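Local coordinates for protein putative prolyl-tRNA synthetase (Leishmania major, PDB 5XIL) that probably attaches L-proline to its cognate tRNA at the expense of ATP, supplying prolyl-tRNA for protein synthesis, at residues R309-S321 / V356-L368. Sequence-based numbering, arbitrary orientation. Where two conformers were deposited one is given.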
# COMPACT_ATOMS: atom_id res chain seq x y z
N ARG A 309 -2.01 15.99 -40.46
CA ARG A 309 -1.09 15.54 -39.40
C ARG A 309 -1.75 15.85 -38.06
O ARG A 309 -1.74 15.04 -37.14
CB ARG A 309 0.23 16.25 -39.54
CG ARG A 309 1.27 15.92 -38.49
CD ARG A 309 2.19 17.11 -38.32
NE ARG A 309 3.13 16.87 -37.24
CZ ARG A 309 4.17 16.04 -37.32
NH1 ARG A 309 4.41 15.35 -38.44
NH2 ARG A 309 4.96 15.88 -36.26
N GLN A 310 -2.39 17.00 -37.99
CA GLN A 310 -3.10 17.42 -36.79
C GLN A 310 -4.23 16.52 -36.47
O GLN A 310 -4.47 16.20 -35.33
CB GLN A 310 -3.67 18.86 -36.93
N GLU A 311 -4.98 16.14 -37.47
CA GLU A 311 -6.11 15.28 -37.27
C GLU A 311 -5.62 13.93 -36.68
O GLU A 311 -6.28 13.34 -35.86
CB GLU A 311 -6.79 15.05 -38.62
CG GLU A 311 -8.21 14.50 -38.53
CD GLU A 311 -8.71 13.93 -39.86
OE1 GLU A 311 -7.95 13.90 -40.86
OE2 GLU A 311 -9.87 13.48 -39.90
N LEU A 312 -4.50 13.44 -37.19
CA LEU A 312 -4.02 12.11 -36.85
C LEU A 312 -3.56 12.13 -35.40
O LEU A 312 -3.87 11.24 -34.61
CB LEU A 312 -2.88 11.70 -37.79
CG LEU A 312 -2.48 10.24 -37.67
CD1 LEU A 312 -3.61 9.35 -38.21
CD2 LEU A 312 -1.19 9.96 -38.42
N LEU A 313 -2.85 13.17 -35.03
CA LEU A 313 -2.36 13.24 -33.66
C LEU A 313 -3.50 13.41 -32.69
O LEU A 313 -3.52 12.83 -31.63
CB LEU A 313 -1.36 14.39 -33.54
CG LEU A 313 -0.07 14.17 -34.32
CD1 LEU A 313 0.84 15.32 -33.95
CD2 LEU A 313 0.63 12.84 -34.05
N ALA A 314 -4.46 14.22 -33.08
CA ALA A 314 -5.66 14.44 -32.29
C ALA A 314 -6.47 13.16 -32.10
O ALA A 314 -7.07 12.95 -31.05
CB ALA A 314 -6.53 15.49 -32.97
N SER A 315 -6.56 12.37 -33.15
CA SER A 315 -7.27 11.11 -33.07
C SER A 315 -6.53 10.14 -32.09
O SER A 315 -7.18 9.36 -31.41
CB SER A 315 -7.46 10.51 -34.47
OG SER A 315 -6.29 9.85 -34.94
N CYS A 316 -5.19 10.21 -32.01
CA CYS A 316 -4.45 9.39 -31.04
C CYS A 316 -4.82 9.76 -29.61
O CYS A 316 -5.13 8.91 -28.79
CB CYS A 316 -2.96 9.56 -31.24
SG CYS A 316 -2.30 8.81 -32.73
N TRP A 317 -4.87 11.04 -29.34
CA TRP A 317 -5.26 11.55 -28.06
C TRP A 317 -6.69 11.17 -27.76
O TRP A 317 -7.02 10.82 -26.70
CB TRP A 317 -5.15 13.08 -28.03
CG TRP A 317 -3.78 13.62 -27.94
CD1 TRP A 317 -3.24 14.57 -28.71
CD2 TRP A 317 -2.78 13.25 -26.99
NE1 TRP A 317 -1.96 14.84 -28.32
CE2 TRP A 317 -1.65 14.04 -27.26
N ARG A 318 -7.54 11.28 -28.75
CA ARG A 318 -8.91 10.93 -28.51
C ARG A 318 -9.08 9.46 -28.16
O ARG A 318 -9.92 9.09 -27.33
CB ARG A 318 -9.72 11.24 -29.77
CG ARG A 318 -11.19 10.91 -29.66
CD ARG A 318 -11.95 11.69 -30.74
NE ARG A 318 -11.70 11.23 -32.13
CZ ARG A 318 -10.99 11.86 -33.08
NH1 ARG A 318 -10.38 13.04 -32.85
NH2 ARG A 318 -10.88 11.31 -34.30
N LEU A 319 -8.39 8.64 -28.88
CA LEU A 319 -8.42 7.21 -28.62
C LEU A 319 -7.94 6.89 -27.20
O LEU A 319 -8.55 6.14 -26.46
CB LEU A 319 -7.63 6.46 -29.70
CG LEU A 319 -7.53 4.93 -29.44
CD1 LEU A 319 -8.92 4.34 -29.45
CD2 LEU A 319 -6.67 4.16 -30.44
N GLU A 320 -6.85 7.50 -26.84
CA GLU A 320 -6.31 7.37 -25.50
C GLU A 320 -7.37 7.68 -24.48
O GLU A 320 -7.58 6.94 -23.49
CB GLU A 320 -5.13 8.28 -25.32
CG GLU A 320 -4.52 8.16 -23.93
CD GLU A 320 -3.38 9.12 -23.67
OE1 GLU A 320 -2.70 9.65 -24.57
OE2 GLU A 320 -3.16 9.33 -22.50
N SER A 321 -8.06 8.79 -24.72
CA SER A 321 -9.06 9.26 -23.78
C SER A 321 -10.21 8.29 -23.68
O SER A 321 -10.71 8.04 -22.59
CB SER A 321 -9.48 10.70 -24.11
OG SER A 321 -10.54 10.98 -23.20
N VAL A 356 -1.33 -0.21 -30.72
CA VAL A 356 -2.28 0.31 -31.71
C VAL A 356 -1.47 1.21 -32.62
O VAL A 356 -0.85 2.13 -32.15
CB VAL A 356 -3.46 1.12 -31.10
CG1 VAL A 356 -4.24 1.82 -32.25
CG2 VAL A 356 -4.40 0.29 -30.30
N GLU A 357 -1.46 0.90 -33.90
CA GLU A 357 -0.79 1.65 -34.92
C GLU A 357 -1.89 2.42 -35.66
O GLU A 357 -2.81 1.78 -36.19
CB GLU A 357 -0.07 0.69 -35.87
CG GLU A 357 0.80 -0.35 -35.17
CD GLU A 357 1.33 -1.48 -36.06
OE1 GLU A 357 1.18 -1.39 -37.31
OE2 GLU A 357 1.92 -2.45 -35.52
N LEU A 358 -1.88 3.74 -35.56
CA LEU A 358 -2.99 4.58 -36.00
C LEU A 358 -2.43 5.44 -37.16
O LEU A 358 -1.57 6.34 -36.98
CB LEU A 358 -3.54 5.41 -34.88
CG LEU A 358 -4.97 5.88 -34.93
CD1 LEU A 358 -5.36 6.71 -33.74
CD2 LEU A 358 -5.25 6.73 -36.13
N GLY A 359 -2.80 5.03 -38.34
CA GLY A 359 -2.46 5.78 -39.54
C GLY A 359 -3.64 6.31 -40.35
O GLY A 359 -4.82 6.21 -39.97
N PRO A 360 -3.31 6.90 -41.50
CA PRO A 360 -4.37 7.48 -42.37
C PRO A 360 -5.52 6.51 -42.65
O PRO A 360 -6.71 6.86 -42.47
CB PRO A 360 -3.59 7.81 -43.62
CG PRO A 360 -2.23 8.20 -43.13
CD PRO A 360 -1.95 7.24 -41.98
N ARG A 361 -5.21 5.26 -43.00
CA ARG A 361 -6.25 4.30 -43.30
C ARG A 361 -7.05 3.80 -42.09
O ARG A 361 -8.24 3.46 -42.18
CB ARG A 361 -5.70 3.11 -44.16
CG ARG A 361 -5.17 3.46 -45.58
CD ARG A 361 -6.07 4.47 -46.39
NE ARG A 361 -7.44 4.00 -46.69
CZ ARG A 361 -8.49 4.80 -46.96
NH1 ARG A 361 -8.35 6.13 -46.97
NH2 ARG A 361 -9.69 4.27 -47.21
N GLU A 362 -6.41 3.77 -40.92
CA GLU A 362 -7.09 3.39 -39.71
C GLU A 362 -8.02 4.48 -39.36
O GLU A 362 -9.12 4.26 -38.89
CB GLU A 362 -6.07 3.22 -38.55
CG GLU A 362 -5.25 1.95 -38.66
CD GLU A 362 -4.21 1.88 -39.78
OE1 GLU A 362 -4.12 0.80 -40.38
OE2 GLU A 362 -3.49 2.83 -40.10
N LEU A 363 -7.59 5.70 -39.57
CA LEU A 363 -8.49 6.79 -39.35
C LEU A 363 -9.70 6.74 -40.34
O LEU A 363 -10.86 6.75 -39.94
CB LEU A 363 -7.71 8.07 -39.50
CG LEU A 363 -8.41 9.37 -39.18
CD1 LEU A 363 -9.20 9.32 -37.91
CD2 LEU A 363 -7.33 10.44 -39.15
N ALA A 364 -9.41 6.60 -41.62
CA ALA A 364 -10.45 6.67 -42.66
C ALA A 364 -11.44 5.54 -42.54
O ALA A 364 -12.66 5.73 -42.73
CB ALA A 364 -9.81 6.64 -44.01
N GLU A 365 -10.95 4.35 -42.23
CA GLU A 365 -11.81 3.20 -42.04
C GLU A 365 -12.35 2.97 -40.64
O GLU A 365 -13.11 2.02 -40.44
CB GLU A 365 -11.10 1.90 -42.53
CG GLU A 365 -10.60 1.89 -43.94
CD GLU A 365 -11.71 1.86 -45.00
OE1 GLU A 365 -12.89 1.57 -44.68
OE2 GLU A 365 -11.35 2.10 -46.16
N ARG A 366 -12.01 3.84 -39.69
CA ARG A 366 -12.47 3.65 -38.32
C ARG A 366 -12.19 2.20 -38.00
O ARG A 366 -13.11 1.41 -37.74
CB ARG A 366 -13.97 3.95 -38.20
CG ARG A 366 -14.31 5.42 -38.32
CD ARG A 366 -13.48 6.27 -37.38
NE ARG A 366 -13.95 6.17 -36.00
CZ ARG A 366 -13.72 7.09 -35.06
NH1 ARG A 366 -13.02 8.18 -35.36
NH2 ARG A 366 -14.19 6.92 -33.83
N SER A 367 -10.91 1.85 -38.02
CA SER A 367 -10.47 0.48 -37.81
C SER A 367 -9.01 0.45 -37.33
O SER A 367 -8.09 0.76 -38.08
CB SER A 367 -10.55 -0.35 -39.07
OG SER A 367 -10.13 -1.71 -38.86
N LEU A 368 -8.82 -0.00 -36.08
CA LEU A 368 -7.49 0.11 -35.44
C LEU A 368 -6.69 -1.11 -35.75
O LEU A 368 -7.18 -2.20 -35.62
CB LEU A 368 -7.70 0.20 -33.92
CG LEU A 368 -8.65 1.31 -33.43
CD1 LEU A 368 -8.74 1.27 -31.94
CD2 LEU A 368 -8.16 2.66 -33.95
O HOH W 1 -13.81 8.91 -31.90
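Leu358, at the end of strand 354-358, pushes its forked end against the helix of 309-321. Its CD2 lies 3.7 Å from Leu312 CD1, the two leucines sliding past each other in opposite directions, while its CD1 comes within 3.8 Å of Cys316 SG. With CG anti to the backbone N (chi1 -170°), Leu312 also lays CD1 against the backbone carbon of Gly359, the N-cap residue of the short helix 360-365. Two turns on from Leu312, Leu319 CD2 meets Val356 CG1 at 3.8 Å and Leu368 CD1 at 3.9 Å, tip to tip with each, so a single methyl touches two neighbouring antiparallel strands. Leu363 comes from the short helix: its CD2 packs by the carboxylate carbon of Glu311 and also reaches Leu312 CD1, and its CD1 faces Ser315 CB.

The Ser315 hydroxyl, buried in this apolar layer, finds its partner within the long helix. Ser315 was modelled in two conformers; in the one given here OG faces the fork of Leu358, equally far from CD1 and CD2, and bonds back to Leu312 O at 2.8 Å, an acceptor already taken by Cys316 N; both donors approach from the same face of that carbonyl.

At the exposed edge of the contact, the guanidinium groups of Arg318 and Arg366 meet edge to edge, their planes only 3° apart. One water bridges them, accepting from Arg318 NE (3.1 Å) and Arg366 NH2 (2.8 Å), which probably eases the closeness of like charges. Arg366 closes helix 360-365 in a Schellman motif; its NE bonds to the backbone O of Trp383, and its guanidinium makes a cation-pi contact with that tryptophan.

Segment 309-321 thus runs roughly antiparallel to strand 356-358 (151°), packing on central strands of the mixed sheet, the alpha/beta layering of the anticodon-binding domain of class IIa aminoacyl-tRNA synthetases.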